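Local coordinates for protein heat-inducible transcription repressor HrcA (Thermotoga maritima, PDB 1STZ) that probably represses class I heat-shock operons, the grpE-dnaK-dnaJ and groELS operons, by binding DNA, thereby preventing their heat-shock induction, at residues K82-Y87 and T312-N317; Q260-S265 and R277-K282; A234-L239 and N252-V257. All coordinates share one frame; numbering follows the deposited sequence.

Overall arrangement
Contacts 2 and 3 lie in the GAF-like domain, and contact 1 ties that domain to the N-terminal winged-helix region, which probably binds DNA. Residues 82-87 belong to helix 81-94, which follows that region, while 312-317 lead into the last helix, 314-334. Along the sequence contact 3 (234-239 with 252-257) closes before contact 2 (260-265 with 277-282) begins, and both fall between the two halves of contact 1. Contacts 3 and 2 have centres about 14 Å apart and sit on consecutive helices, 247-256 and 260-266; Glu256 joins them through Arg281. Contact 1 lies about 19 Å from contact 2, centre to centre, linked by the salt bridge Arg85-Glu278, and does not touch contact 3.

Contact 1 of 3, residues K82-Y87 and T312-N317; sequences KGLRFY and TKYDRN
The seam between the N-terminal winged-helix region and the GAF-like domain is where Leu84 and Tyr87, one turn apart on helix 81-94, meet Tyr314 in the first turn of helix 314-334. Tyr87 comes in with the edge of its ring, CD2 lying 4.2 Å from CD1 of Tyr314. Leu84 crosses the Tyr314 side chain at about a right angle and uses both methyls: CD1 reaches OH of Tyr314 at 4.2 Å, and CD2 sits near CE1. These are loose van der Waals distances, and no direct hydrogen bond spans the two segments. The Tyr314 ring is held from its own side as well, because Thr312 CG2 lies 3.8 Å above its plane, over the centre. With CG anti to the carbonyl carbon (chi1 -74°), this ring extends toward helix 81-94, and its hydroxyl hydrogen-bonds to the backbone oxygen of Lys310. The polar link is a water in the plane of the Tyr87 ring: it is 2.7 Å from Tyr87 OH and accepts a bond from the backbone N of Asp315 at 3.3 Å. Behind the interface, Asn317 ND2 donates to Thr312 OG1 (2.9 Å), while Asn317 OD1 takes both NE and NH2 of Arg316, gripped side-on. That pair of bonds holds the amide and is likely to steady the Thr312 hydroxyl. Val27 and Ile31 of helix 17-33 also pack on Tyr87. The result is an interdomain joint, in which the helix following a winged helix leans on the start of the C-terminal helix of a GAF-like domain.

Contact 2 of 3, residues Q260-S265 and R277-K282; sequences QKFLES and REIGRK
One face of the Phe262 ring carries the guanidinium of Arg281, stacked flat at 4.3 Å between centres with the planes 13° apart; Ile279 fills part of the ring's edge. From the arginine's side, Phe262 CD1 stands over the middle of the guanidinium, and Phe262 CB also lies under it, 3.5 Å from NH1. The two side chains run past each other in opposite directions, so the aliphatic part of the arginine shares the same face: Arg281 CD makes a CH-pi contact 4.2 Å from the ring centroid. At the ring's far end, Phe262 CZ meets CG2 of Ile279 at 3.6 Å, and CE1 comes equally near the Ile279 carbonyl oxygen. Phe262 is turned into this position with CG anti to the backbone N (chi1 172°), while the Arg281 chain runs extended from CG to NE and spans the length of the ring. Between Ile279 and Arg281, Gly280 takes a phi of 107°, where a CB would press on the carbonyl oxygen of Ile279, so that a glycine fits and the loop can turn. Arg281 NH1 makes salt bridges to Glu256 and Asp259, and the other carboxylate oxygen of Asp259 receives the backbone N of Phe262. With an alanine in place of Arg281, Glu256 and Asp259 would probably lose their positive mate and one face of Phe262 its cover. The chemistry is that of a cation placed twice over: the guanidinium lies flat on the ring while two carboxylates bind NH1, and their negative charges probably balance its positive one.

Contact 3 of 3, residues A234-L239 and N252-V257; sequences AGLENL and NLLEEV
Gly235 O accepts the backbone N of Asn238 at 2.9 Å, the bond that starts helix 236-241 and sets out Leu236 and Leu239, the two side chains that meet helix 247-256. Gly235 is at the N-cap position; at its phi of 82° a CB would crowd the carbonyl oxygen of Ala234, and it would also run into Asn238 ND2. Between the helices the contact is wholly apolar. Leu239 CD1 touches Leu253 CD1 at 3.9 Å, the two side chains crossing at about a right angle. A turn earlier, Leu236 CD1 approaches Leu254 CD2 at 4.3 Å; neither of these side chains starts out pointing at the other helix, but the ends of both come nearer to it. For Leu253, chi1 of -152° puts CG roughly anti to the backbone N, from where CD1 reaches Leu239. Tyr134 of strand 134-138 lies against Leu239, Leu253 and Leu254, and Phe307 of strand 299-309 adds to the floor under Leu253. Glu237 of the third subunit packs on Leu236 and Leu254. Two short helices joined through methyl groups and laid on an antiparallel sheet make this a helix-on-sheet layer of the GAF-like domain.

Contact 1 of 3, residues K82-Y87 and T312-N317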
ATOM      1  N   LYS A  82      34.226  12.094   3.879  1.00 20.66           N
ATOM      2  CA  LYS A  82      34.129  13.475   3.428  1.00 20.31           C
ATOM      3  C   LYS A  82      33.415  13.561   2.073  1.00 19.43           C
ATOM      4  O   LYS A  82      32.571  14.417   1.856  1.00 18.63           O
ATOM      5  CB  LYS A  82      35.516  14.111   3.364  1.00 20.40           C
ATOM      6  CG  LYS A  82      35.479  15.601   3.167  1.00 21.73           C
ATOM      7  CD  LYS A  82      36.860  16.127   2.918  1.00 25.05           C
ATOM      8  CE  LYS A  82      36.895  17.638   2.887  1.00 26.04           C
ATOM      9  NZ  LYS A  82      38.269  18.094   2.531  1.00 27.49           N
ATOM     10  N   GLY A  83      33.747  12.651   1.169  1.00 19.16           N
ATOM     11  CA  GLY A  83      33.083  12.594  -0.119  1.00 19.09           C
ATOM     12  C   GLY A  83      31.630  12.208  -0.035  1.00 18.46           C
ATOM     13  O   GLY A  83      30.809  12.716  -0.787  1.00 19.06           O
ATOM     14  N   LEU A  84      31.299  11.308   0.874  1.00 18.51           N
ATOM     15  CA  LEU A  84      29.898  10.968   1.105  1.00 18.86           C
ATOM     16  C   LEU A  84      29.115  12.163   1.642  1.00 18.46           C
ATOM     17  O   LEU A  84      27.995  12.381   1.228  1.00 19.22           O
ATOM     18  CB  LEU A  84      29.760   9.770   2.038  1.00 18.75           C
ATOM     19  CG  LEU A  84      30.323   8.484   1.459  1.00 19.28           C
ATOM     20  CD1 LEU A  84      30.374   7.406   2.560  1.00 21.97           C
ATOM     21  CD2 LEU A  84      29.505   8.015   0.277  1.00 20.68           C
ATOM     22  N   ARG A  85      29.710  12.924   2.557  1.00 18.42           N
ATOM     23  CA  ARG A  85      29.092  14.128   3.114  1.00 18.50           C
ATOM     24  C   ARG A  85      28.890  15.156   2.021  1.00 18.75           C
ATOM     25  O   ARG A  85      27.843  15.762   1.945  1.00 18.22           O
ATOM     26  CB  ARG A  85      29.940  14.700   4.247  1.00 17.81           C
ATOM     27  CG  ARG A  85      29.604  16.118   4.748  1.00 18.68           C
ATOM     28  CD  ARG A  85      28.183  16.373   5.221  1.00 17.80           C
ATOM     29  NE  ARG A  85      27.817  15.568   6.379  1.00 18.21           N
ATOM     30  CZ  ARG A  85      26.648  15.623   6.994  1.00 17.13           C
ATOM     31  NH1 ARG A  85      25.694  16.462   6.602  1.00 15.74           N
ATOM     32  NH2 ARG A  85      26.435  14.849   8.035  1.00 18.29           N
ATOM     33  N   PHE A  86      29.886  15.333   1.159  1.00 19.27           N
ATOM     34  CA  PHE A  86      29.766  16.285   0.054  1.00 19.33           C
ATOM     35  C   PHE A  86      28.579  15.898  -0.815  1.00 18.78           C
ATOM     36  O   PHE A  86      27.777  16.739  -1.160  1.00 18.30           O
ATOM     37  CB  PHE A  86      31.046  16.314  -0.787  1.00 19.79           C
ATOM     38  CG  PHE A  86      30.918  17.128  -2.050  1.00 21.11           C
ATOM     39  CD1 PHE A  86      31.183  18.483  -2.038  1.00 22.28           C
ATOM     40  CD2 PHE A  86      30.499  16.532  -3.237  1.00 22.26           C
ATOM     41  CE1 PHE A  86      31.055  19.242  -3.206  1.00 23.51           C
ATOM     42  CE2 PHE A  86      30.383  17.273  -4.401  1.00 23.44           C
ATOM     43  CZ  PHE A  86      30.657  18.628  -4.385  1.00 23.39           C
ATOM     44  N   TYR A  87      28.463  14.608  -1.137  1.00 18.75           N
ATOM     45  CA  TYR A  87      27.373  14.110  -1.983  1.00 18.32           C
ATOM     46  C   TYR A  87      26.022  14.409  -1.349  1.00 17.90           C
ATOM     47  O   TYR A  87      25.159  14.986  -1.991  1.00 17.61           O
ATOM     48  CB  TYR A  87      27.517  12.612  -2.231  1.00 18.71           C
ATOM     49  CG  TYR A  87      26.347  11.970  -2.934  1.00 19.44           C
ATOM     50  CD1 TYR A  87      26.217  12.035  -4.318  1.00 20.77           C
ATOM     51  CD2 TYR A  87      25.376  11.275  -2.216  1.00 22.01           C
ATOM     52  CE1 TYR A  87      25.127  11.434  -4.972  1.00 21.78           C
ATOM     53  CE2 TYR A  87      24.296  10.669  -2.852  1.00 21.14           C
ATOM     54  CZ  TYR A  87      24.175  10.748  -4.229  1.00 22.76           C
ATOM     55  OH  TYR A  87      23.095  10.144  -4.856  1.00 22.94           O
ATOM     56  N   THR A 312      24.731   3.984   0.617  1.00 17.91           N
ATOM     57  CA  THR A 312      23.275   3.932   0.550  1.00 17.99           C
ATOM     58  C   THR A 312      22.729   5.098  -0.252  1.00 18.73           C
ATOM     59  O   THR A 312      23.436   6.079  -0.517  1.00 20.32           O
ATOM     60  CB  THR A 312      22.697   3.923   1.995  1.00 17.76           C
ATOM     61  OG1 THR A 312      21.273   3.758   1.977  1.00 18.29           O
ATOM     62  CG2 THR A 312      22.909   5.267   2.708  1.00 15.84           C
ATOM     63  N   LYS A 313      21.471   5.007  -0.630  1.00 19.22           N
ATOM     64  CA  LYS A 313      20.823   6.065  -1.395  1.00 19.81           C
ATOM     65  C   LYS A 313      20.346   7.182  -0.474  1.00 20.15           C
ATOM     66  O   LYS A 313      19.213   7.137   0.006  1.00 20.47           O
ATOM     67  CB  LYS A 313      19.650   5.466  -2.174  1.00 20.47           C
ATOM     68  CG  LYS A 313      20.086   4.433  -3.230  1.00 22.31           C
ATOM     69  CD  LYS A 313      18.891   3.862  -3.971  1.00 26.13           C
ATOM     70  CE  LYS A 313      19.276   3.295  -5.346  1.00 28.60           C
ATOM     71  NZ  LYS A 313      18.074   2.778  -6.077  1.00 29.83           N
ATOM     72  N   TYR A 314      21.214   8.173  -0.228  1.00 19.87           N
ATOM     73  CA  TYR A 314      20.968   9.210   0.764  1.00 19.89           C
ATOM     74  C   TYR A 314      19.705  10.043   0.500  1.00 20.67           C
ATOM     75  O   TYR A 314      18.985  10.366   1.434  1.00 20.66           O
ATOM     76  CB  TYR A 314      22.192  10.133   0.923  1.00 19.59           C
ATOM     77  CG  TYR A 314      23.338   9.467   1.684  1.00 18.72           C
ATOM     78  CD1 TYR A 314      24.332   8.752   1.013  1.00 17.09           C
ATOM     79  CD2 TYR A 314      23.409   9.547   3.071  1.00 17.46           C
ATOM     80  CE1 TYR A 314      25.380   8.130   1.718  1.00 17.37           C
ATOM     81  CE2 TYR A 314      24.433   8.943   3.779  1.00 18.15           C
ATOM     82  CZ  TYR A 314      25.408   8.230   3.102  1.00 18.28           C
ATOM     83  OH  TYR A 314      26.386   7.635   3.843  1.00 19.40           O
ATOM     84  N   ASP A 315      19.439  10.374  -0.755  1.00 21.01           N
ATOM     85  CA  ASP A 315      18.297  11.222  -1.116  1.00 21.83           C
ATOM     86  C   ASP A 315      17.010  10.461  -0.820  1.00 20.62           C
ATOM     87  O   ASP A 315      16.084  11.002  -0.250  1.00 20.44           O
ATOM     88  CB  ASP A 315      18.361  11.593  -2.602  1.00 22.49           C
ATOM     89  CG  ASP A 315      17.573  12.851  -2.955  1.00 27.31           C
ATOM     90  OD1 ASP A 315      16.603  13.224  -2.268  1.00 32.56           O
ATOM     91  OD2 ASP A 315      17.851  13.532  -3.967  1.00 35.82           O
ATOM     92  N   ARG A 316      16.966   9.198  -1.197  1.00 20.16           N
ATOM     93  CA  ARG A 316      15.798   8.363  -0.902  1.00 19.63           C
ATOM     94  C   ARG A 316      15.597   8.279   0.613  1.00 18.71           C
ATOM     95  O   ARG A 316      14.490   8.493   1.098  1.00 18.28           O
ATOM     96  CB  ARG A 316      15.941   6.977  -1.544  1.00 19.47           C
ATOM     97  CG  ARG A 316      14.832   5.978  -1.227  1.00 20.45           C
ATOM     98  CD  ARG A 316      15.259   4.510  -1.312  1.00 22.37           C
ATOM     99  NE  ARG A 316      16.387   4.194  -0.430  1.00 23.99           N
ATOM    100  CZ  ARG A 316      17.110   3.069  -0.464  1.00 25.35           C
ATOM    101  NH1 ARG A 316      16.848   2.119  -1.341  1.00 27.08           N
ATOM    102  NH2 ARG A 316      18.125   2.903   0.377  1.00 26.40           N
ATOM    103  N   ASN A 317      16.671   8.031   1.352  1.00 18.22           N
ATOM    104  CA  ASN A 317      16.572   7.831   2.798  1.00 18.34           C
ATOM    105  C   ASN A 317      16.103   9.089   3.532  1.00 18.15           C
ATOM    106  O   ASN A 317      15.315   9.003   4.478  1.00 17.58           O
ATOM    107  CB  ASN A 317      17.902   7.361   3.403  1.00 18.25           C
ATOM    108  CG  ASN A 317      18.324   5.995   2.917  1.00 17.51           C
ATOM    109  OD1 ASN A 317      17.590   5.306   2.217  1.00 19.19           O
ATOM    110  ND2 ASN A 317      19.531   5.604   3.275  1.00 19.09           N
TER
HETATM  111  O   HOH W   1      21.085   9.158  -3.280  1.00 37.61           O

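Contact 2 of 3, residues Q260-S265 and R277-K282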
ATOM      1  N   GLN A 260      21.805   4.391  25.645  1.00 21.68           N
ATOM      2  CA  GLN A 260      20.887   5.509  25.406  1.00 22.18           C
ATOM      3  C   GLN A 260      21.565   6.879  25.387  1.00 21.44           C
ATOM      4  O   GLN A 260      21.214   7.722  24.580  1.00 21.54           O
ATOM      5  CB  GLN A 260      19.712   5.546  26.384  1.00 22.92           C
ATOM      6  CG  GLN A 260      18.529   6.279  25.753  1.00 24.51           C
ATOM      7  CD  GLN A 260      17.444   6.661  26.717  1.00 29.02           C
ATOM      8  OE1 GLN A 260      17.703   6.979  27.886  1.00 32.04           O
ATOM      9  NE2 GLN A 260      16.205   6.644  26.234  1.00 29.72           N
ATOM     10  N   LYS A 261      22.525   7.078  26.266  1.00 21.11           N
ATOM     11  CA  LYS A 261      23.337   8.288  26.294  1.00 21.65           C
ATOM     12  C   LYS A 261      24.024   8.520  24.942  1.00 20.81           C
ATOM     13  O   LYS A 261      24.029   9.625  24.435  1.00 20.81           O
ATOM     14  CB  LYS A 261      24.379   8.182  27.407  1.00 22.19           C
ATOM     15  CG  LYS A 261      24.639   9.468  28.175  1.00 26.14           C
ATOM     16  CD  LYS A 261      23.737   9.617  29.408  1.00 29.23           C
ATOM     17  CE  LYS A 261      24.533  10.003  30.669  1.00 31.77           C
ATOM     18  NZ  LYS A 261      25.470   8.933  31.154  1.00 33.33           N
ATOM     19  N   PHE A 262      24.599   7.467  24.367  1.00 19.76           N
ATOM     20  CA  PHE A 262      25.148   7.528  23.023  1.00 19.25           C
ATOM     21  C   PHE A 262      24.078   7.832  21.966  1.00 18.96           C
ATOM     22  O   PHE A 262      24.273   8.706  21.129  1.00 18.77           O
ATOM     23  CB  PHE A 262      25.895   6.238  22.689  1.00 18.87           C
ATOM     24  CG  PHE A 262      26.320   6.150  21.269  1.00 19.21           C
ATOM     25  CD1 PHE A 262      27.311   6.999  20.777  1.00 21.20           C
ATOM     26  CD2 PHE A 262      25.731   5.240  20.415  1.00 20.27           C
ATOM     27  CE1 PHE A 262      27.706   6.923  19.443  1.00 20.94           C
ATOM     28  CE2 PHE A 262      26.104   5.171  19.093  1.00 21.94           C
ATOM     29  CZ  PHE A 262      27.100   6.009  18.608  1.00 22.57           C
ATOM     30  N   LEU A 263      22.944   7.141  21.991  1.00 19.00           N
ATOM     31  CA  LEU A 263      21.881   7.434  21.021  1.00 19.36           C
ATOM     32  C   LEU A 263      21.433   8.882  21.101  1.00 19.92           C
ATOM     33  O   LEU A 263      21.171   9.517  20.071  1.00 19.47           O
ATOM     34  CB  LEU A 263      20.657   6.532  21.212  1.00 19.69           C
ATOM     35  CG  LEU A 263      20.721   5.100  20.700  1.00 20.62           C
ATOM     36  CD1 LEU A 263      19.340   4.448  20.905  1.00 22.59           C
ATOM     37  CD2 LEU A 263      21.129   5.042  19.230  1.00 21.39           C
ATOM     38  N   GLU A 264      21.328   9.403  22.321  1.00 20.17           N
ATOM     39  CA  GLU A 264      20.880  10.775  22.527  1.00 21.00           C
ATOM     40  C   GLU A 264      21.884  11.783  21.958  1.00 20.69           C
ATOM     41  O   GLU A 264      21.478  12.842  21.477  1.00 21.22           O
ATOM     42  CB  GLU A 264      20.618  11.062  24.023  1.00 21.75           C
ATOM     43  CG  GLU A 264      19.279  10.498  24.504  1.00 24.67           C
ATOM     44  CD  GLU A 264      18.996  10.691  25.995  1.00 28.76           C
ATOM     45  OE1 GLU A 264      19.839  11.265  26.719  1.00 31.35           O
ATOM     46  OE2 GLU A 264      17.905  10.256  26.448  1.00 32.79           O
ATOM     47  N   SER A 265      23.177  11.453  22.018  1.00 19.35           N
ATOM     48  CA  SER A 265      24.242  12.319  21.503  1.00 18.88           C
ATOM     49  C   SER A 265      24.230  12.417  19.975  1.00 19.55           C
ATOM     50  O   SER A 265      24.768  13.360  19.423  1.00 19.05           O
ATOM     51  CB  SER A 265      25.623  11.820  21.966  1.00 18.68           C
ATOM     52  OG  SER A 265      26.076  10.709  21.187  1.00 17.07           O
ATOM     53  N   ARG A 277      32.668   8.329  10.415  1.00 19.99           N
ATOM     54  CA  ARG A 277      33.344   8.938  11.551  1.00 20.61           C
ATOM     55  C   ARG A 277      32.503   9.975  12.319  1.00 19.56           C
ATOM     56  O   ARG A 277      32.775  10.254  13.487  1.00 18.96           O
ATOM     57  CB  ARG A 277      34.681   9.555  11.130  1.00 21.89           C
ATOM     58  CG  ARG A 277      34.711  10.243   9.769  1.00 25.72           C
ATOM     59  CD  ARG A 277      33.966  11.568   9.708  1.00 31.88           C
ATOM     60  NE  ARG A 277      34.163  12.283   8.439  1.00 34.48           N
ATOM     61  CZ  ARG A 277      35.216  13.023   8.126  1.00 38.93           C
ATOM     62  NH1 ARG A 277      36.245  13.169   8.981  1.00 41.52           N
ATOM     63  NH2 ARG A 277      35.243  13.632   6.938  1.00 39.71           N
ATOM     64  N   GLU A 278      31.498  10.548  11.665  1.00 19.11           N
ATOM     65  CA  GLU A 278      30.622  11.535  12.307  1.00 18.81           C
ATOM     66  C   GLU A 278      29.811  10.915  13.466  1.00 18.22           C
ATOM     67  O   GLU A 278      29.402  11.623  14.379  1.00 18.10           O
ATOM     68  CB  GLU A 278      29.705  12.205  11.288  1.00 18.43           C
ATOM     69  CG  GLU A 278      30.418  13.057  10.217  1.00 18.13           C
ATOM     70  CD  GLU A 278      29.506  13.447   9.044  1.00 18.30           C
ATOM     71  OE1 GLU A 278      29.963  14.130   8.101  1.00 17.44           O
ATOM     72  OE2 GLU A 278      28.306  13.076   9.057  1.00 16.61           O
ATOM     73  N   ILE A 279      29.638   9.596  13.449  1.00 17.98           N
ATOM     74  CA  ILE A 279      28.860   8.886  14.466  1.00 18.04           C
ATOM     75  C   ILE A 279      29.520   8.958  15.857  1.00 17.37           C
ATOM     76  O   ILE A 279      28.850   9.145  16.859  1.00 16.18           O
ATOM     77  CB  ILE A 279      28.608   7.416  14.024  1.00 18.34           C
ATOM     78  CG1 ILE A 279      27.725   7.412  12.781  1.00 19.34           C
ATOM     79  CG2 ILE A 279      27.932   6.595  15.142  1.00 17.55           C
ATOM     80  CD1 ILE A 279      27.383   6.028  12.270  1.00 22.07           C
ATOM     81  N   GLY A 280      30.833   8.835  15.889  1.00 17.76           N
ATOM     82  CA  GLY A 280      31.595   9.027  17.104  1.00 17.93           C
ATOM     83  C   GLY A 280      32.151   7.771  17.718  1.00 18.18           C
ATOM     84  O   GLY A 280      32.807   7.862  18.750  1.00 18.97           O
ATOM     85  N   ARG A 281      31.907   6.608  17.114  1.00 18.42           N
ATOM     86  CA  ARG A 281      32.493   5.353  17.623  1.00 18.93           C
ATOM     87  C   ARG A 281      33.003   4.550  16.454  1.00 19.29           C
ATOM     88  O   ARG A 281      32.239   4.270  15.510  1.00 18.27           O
ATOM     89  CB  ARG A 281      31.454   4.562  18.406  1.00 19.51           C
ATOM     90  CG  ARG A 281      31.070   5.253  19.711  1.00 20.71           C
ATOM     91  CD  ARG A 281      30.434   4.367  20.772  1.00 22.06           C
ATOM     92  NE  ARG A 281      30.335   5.114  22.028  1.00 22.35           N
ATOM     93  CZ  ARG A 281      29.435   4.913  22.983  1.00 22.56           C
ATOM     94  NH1 ARG A 281      28.542   3.956  22.873  1.00 22.69           N
ATOM     95  NH2 ARG A 281      29.441   5.670  24.082  1.00 23.77           N
ATOM     96  N   LYS A 282      34.291   4.212  16.497  1.00 19.67           N
ATOM     97  CA  LYS A 282      34.956   3.500  15.400  1.00 20.99           C
ATOM     98  C   LYS A 282      34.239   2.191  15.009  1.00 20.46           C
ATOM     99  O   LYS A 282      34.210   1.829  13.856  1.00 20.99           O
ATOM    100  CB  LYS A 282      36.418   3.174  15.754  1.00 21.51           C
ATOM    101  CG  LYS A 282      37.367   4.341  15.600  1.00 26.14           C
ATOM    102  CD  LYS A 282      37.486   4.802  14.146  1.00 31.23           C
ATOM    103  CE  LYS A 282      38.783   5.561  13.858  1.00 33.67           C
ATOM    104  NZ  LYS A 282      38.706   7.009  14.230  1.00 36.84           N
TER

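Contact 3 of 3, residues A234-L239 and N252-V257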
ATOM      1  N   ALA A 234      12.932  -2.423  13.876  1.00 22.51           N
ATOM      2  CA  ALA A 234      12.472  -3.126  12.673  1.00 21.92           C
ATOM      3  C   ALA A 234      13.565  -3.107  11.607  1.00 20.73           C
ATOM      4  O   ALA A 234      14.384  -2.203  11.591  1.00 21.04           O
ATOM      5  CB  ALA A 234      11.213  -2.457  12.141  1.00 21.07           C
ATOM      6  N   GLY A 235      13.556  -4.075  10.702  1.00 20.10           N
ATOM      7  CA  GLY A 235      14.508  -4.124   9.605  1.00 19.71           C
ATOM      8  C   GLY A 235      15.894  -4.720   9.885  1.00 19.74           C
ATOM      9  O   GLY A 235      16.839  -4.513   9.108  1.00 19.19           O
ATOM     10  N   LEU A 236      16.053  -5.462  10.971  1.00 19.52           N
ATOM     11  CA  LEU A 236      17.350  -6.122  11.226  1.00 19.87           C
ATOM     12  C   LEU A 236      17.803  -6.970  10.030  1.00 19.83           C
ATOM     13  O   LEU A 236      18.990  -6.999   9.674  1.00 19.71           O
ATOM     14  CB  LEU A 236      17.297  -6.963  12.489  1.00 19.75           C
ATOM     15  CG  LEU A 236      18.545  -7.808  12.777  1.00 22.13           C
ATOM     16  CD1 LEU A 236      19.806  -6.944  12.811  1.00 22.82           C
ATOM     17  CD2 LEU A 236      18.322  -8.575  14.093  1.00 22.96           C
ATOM     18  N   GLU A 237      16.831  -7.610   9.403  1.00 19.57           N
ATOM     19  CA  GLU A 237      17.015  -8.414   8.208  1.00 20.56           C
ATOM     20  C   GLU A 237      17.657  -7.662   7.044  1.00 20.05           C
ATOM     21  O   GLU A 237      18.442  -8.253   6.295  1.00 18.87           O
ATOM     22  CB  GLU A 237      15.650  -8.969   7.780  1.00 21.63           C
ATOM     23  CG  GLU A 237      15.652  -9.795   6.520  1.00 25.89           C
ATOM     24  CD  GLU A 237      14.376 -10.598   6.361  1.00 32.21           C
ATOM     25  OE1 GLU A 237      13.290 -10.090   6.758  1.00 37.04           O
ATOM     26  OE2 GLU A 237      14.464 -11.738   5.838  1.00 35.54           O
ATOM     27  N   ASN A 238      17.337  -6.371   6.900  1.00 19.41           N
ATOM     28  CA  ASN A 238      17.931  -5.545   5.843  1.00 19.21           C
ATOM     29  C   ASN A 238      19.441  -5.419   5.992  1.00 19.61           C
ATOM     30  O   ASN A 238      20.163  -5.433   5.015  1.00 19.63           O
ATOM     31  CB  ASN A 238      17.314  -4.147   5.823  1.00 18.84           C
ATOM     32  CG  ASN A 238      15.805  -4.169   5.606  1.00 18.96           C
ATOM     33  OD1 ASN A 238      15.308  -4.932   4.800  1.00 19.04           O
ATOM     34  ND2 ASN A 238      15.080  -3.327   6.338  1.00 19.34           N
ATOM     35  N   LEU A 239      19.926  -5.282   7.216  1.00 19.97           N
ATOM     36  CA  LEU A 239      21.366  -5.171   7.444  1.00 20.12           C
ATOM     37  C   LEU A 239      22.125  -6.425   7.022  1.00 20.65           C
ATOM     38  O   LEU A 239      23.255  -6.330   6.529  1.00 19.55           O
ATOM     39  CB  LEU A 239      21.663  -4.864   8.901  1.00 19.49           C
ATOM     40  CG  LEU A 239      21.071  -3.551   9.369  1.00 19.69           C
ATOM     41  CD1 LEU A 239      21.558  -3.256  10.780  1.00 20.73           C
ATOM     42  CD2 LEU A 239      21.389  -2.405   8.386  1.00 19.33           C
ATOM     43  N   ASN A 252      28.267  -5.087  16.385  1.00 16.31           N
ATOM     44  CA  ASN A 252      28.664  -3.807  16.997  1.00 16.79           C
ATOM     45  C   ASN A 252      27.479  -2.868  17.112  1.00 16.53           C
ATOM     46  O   ASN A 252      27.314  -2.210  18.116  1.00 16.89           O
ATOM     47  CB  ASN A 252      29.792  -3.118  16.227  1.00 16.24           C
ATOM     48  CG  ASN A 252      31.126  -3.827  16.387  1.00 17.15           C
ATOM     49  OD1 ASN A 252      31.337  -4.554  17.347  1.00 17.77           O
ATOM     50  ND2 ASN A 252      32.033  -3.606  15.434  1.00 16.85           N
ATOM     51  N   LEU A 253      26.646  -2.822  16.090  1.00 16.93           N
ATOM     52  CA  LEU A 253      25.499  -1.937  16.098  1.00 17.95           C
ATOM     53  C   LEU A 253      24.521  -2.345  17.200  1.00 18.34           C
ATOM     54  O   LEU A 253      24.071  -1.502  17.979  1.00 17.85           O
ATOM     55  CB  LEU A 253      24.796  -1.978  14.760  1.00 18.79           C
ATOM     56  CG  LEU A 253      23.999  -0.786  14.216  1.00 21.28           C
ATOM     57  CD1 LEU A 253      22.637  -1.203  13.883  1.00 22.99           C
ATOM     58  CD2 LEU A 253      23.993   0.443  15.096  1.00 22.78           C
ATOM     59  N   LEU A 254      24.210  -3.640  17.257  1.00 17.95           N
ATOM     60  CA  LEU A 254      23.214  -4.143  18.191  1.00 19.08           C
ATOM     61  C   LEU A 254      23.677  -3.888  19.621  1.00 18.80           C
ATOM     62  O   LEU A 254      22.881  -3.572  20.467  1.00 18.63           O
ATOM     63  CB  LEU A 254      22.965  -5.632  17.973  1.00 19.02           C
ATOM     64  CG  LEU A 254      22.263  -5.920  16.645  1.00 21.51           C
ATOM     65  CD1 LEU A 254      22.258  -7.427  16.338  1.00 22.93           C
ATOM     66  CD2 LEU A 254      20.850  -5.345  16.639  1.00 23.61           C
ATOM     67  N   GLU A 255      24.977  -3.977  19.857  1.00 18.81           N
ATOM     68  CA  GLU A 255      25.540  -3.606  21.143  1.00 19.93           C
ATOM     69  C   GLU A 255      25.441  -2.091  21.471  1.00 19.48           C
ATOM     70  O   GLU A 255      25.018  -1.730  22.560  1.00 18.34           O
ATOM     71  CB  GLU A 255      26.987  -4.105  21.241  1.00 20.66           C
ATOM     72  CG  GLU A 255      27.349  -4.707  22.590  1.00 24.91           C
ATOM     73  CD  GLU A 255      27.077  -6.219  22.704  1.00 30.88           C
ATOM     74  OE1 GLU A 255      28.003  -7.023  22.371  1.00 32.01           O
ATOM     75  OE2 GLU A 255      25.956  -6.611  23.160  1.00 33.17           O
ATOM     76  N   GLU A 256      25.796  -1.216  20.536  1.00 19.75           N
ATOM     77  CA  GLU A 256      25.951   0.217  20.835  1.00 20.86           C
ATOM     78  C   GLU A 256      24.622   0.947  20.960  1.00 21.52           C
ATOM     79  O   GLU A 256      24.485   1.923  21.678  1.00 21.69           O
ATOM     80  CB  GLU A 256      26.798   0.894  19.766  1.00 20.97           C
ATOM     81  CG  GLU A 256      28.242   0.395  19.734  1.00 24.16           C
ATOM     82  CD  GLU A 256      28.947   0.527  21.072  1.00 28.19           C
ATOM     83  OE1 GLU A 256      28.967   1.642  21.621  1.00 31.53           O
ATOM     84  OE2 GLU A 256      29.482  -0.483  21.583  1.00 33.21           O
ATOM     85  N   VAL A 257      23.660   0.443  20.219  1.00 21.55           N
ATOM     86  CA  VAL A 257      22.299   0.905  20.200  1.00 22.64           C
ATOM     87  C   VAL A 257      21.570   0.799  21.564  1.00 22.88           C
ATOM     88  O   VAL A 257      20.562   1.479  21.773  1.00 23.12           O
ATOM     89  CB  VAL A 257      21.599   0.091  19.069  1.00 22.94           C
ATOM     90  CG1 VAL A 257      20.322  -0.528  19.475  1.00 23.47           C
ATOM     91  CG2 VAL A 257      21.533   0.931  17.784  1.00 23.84           C
TER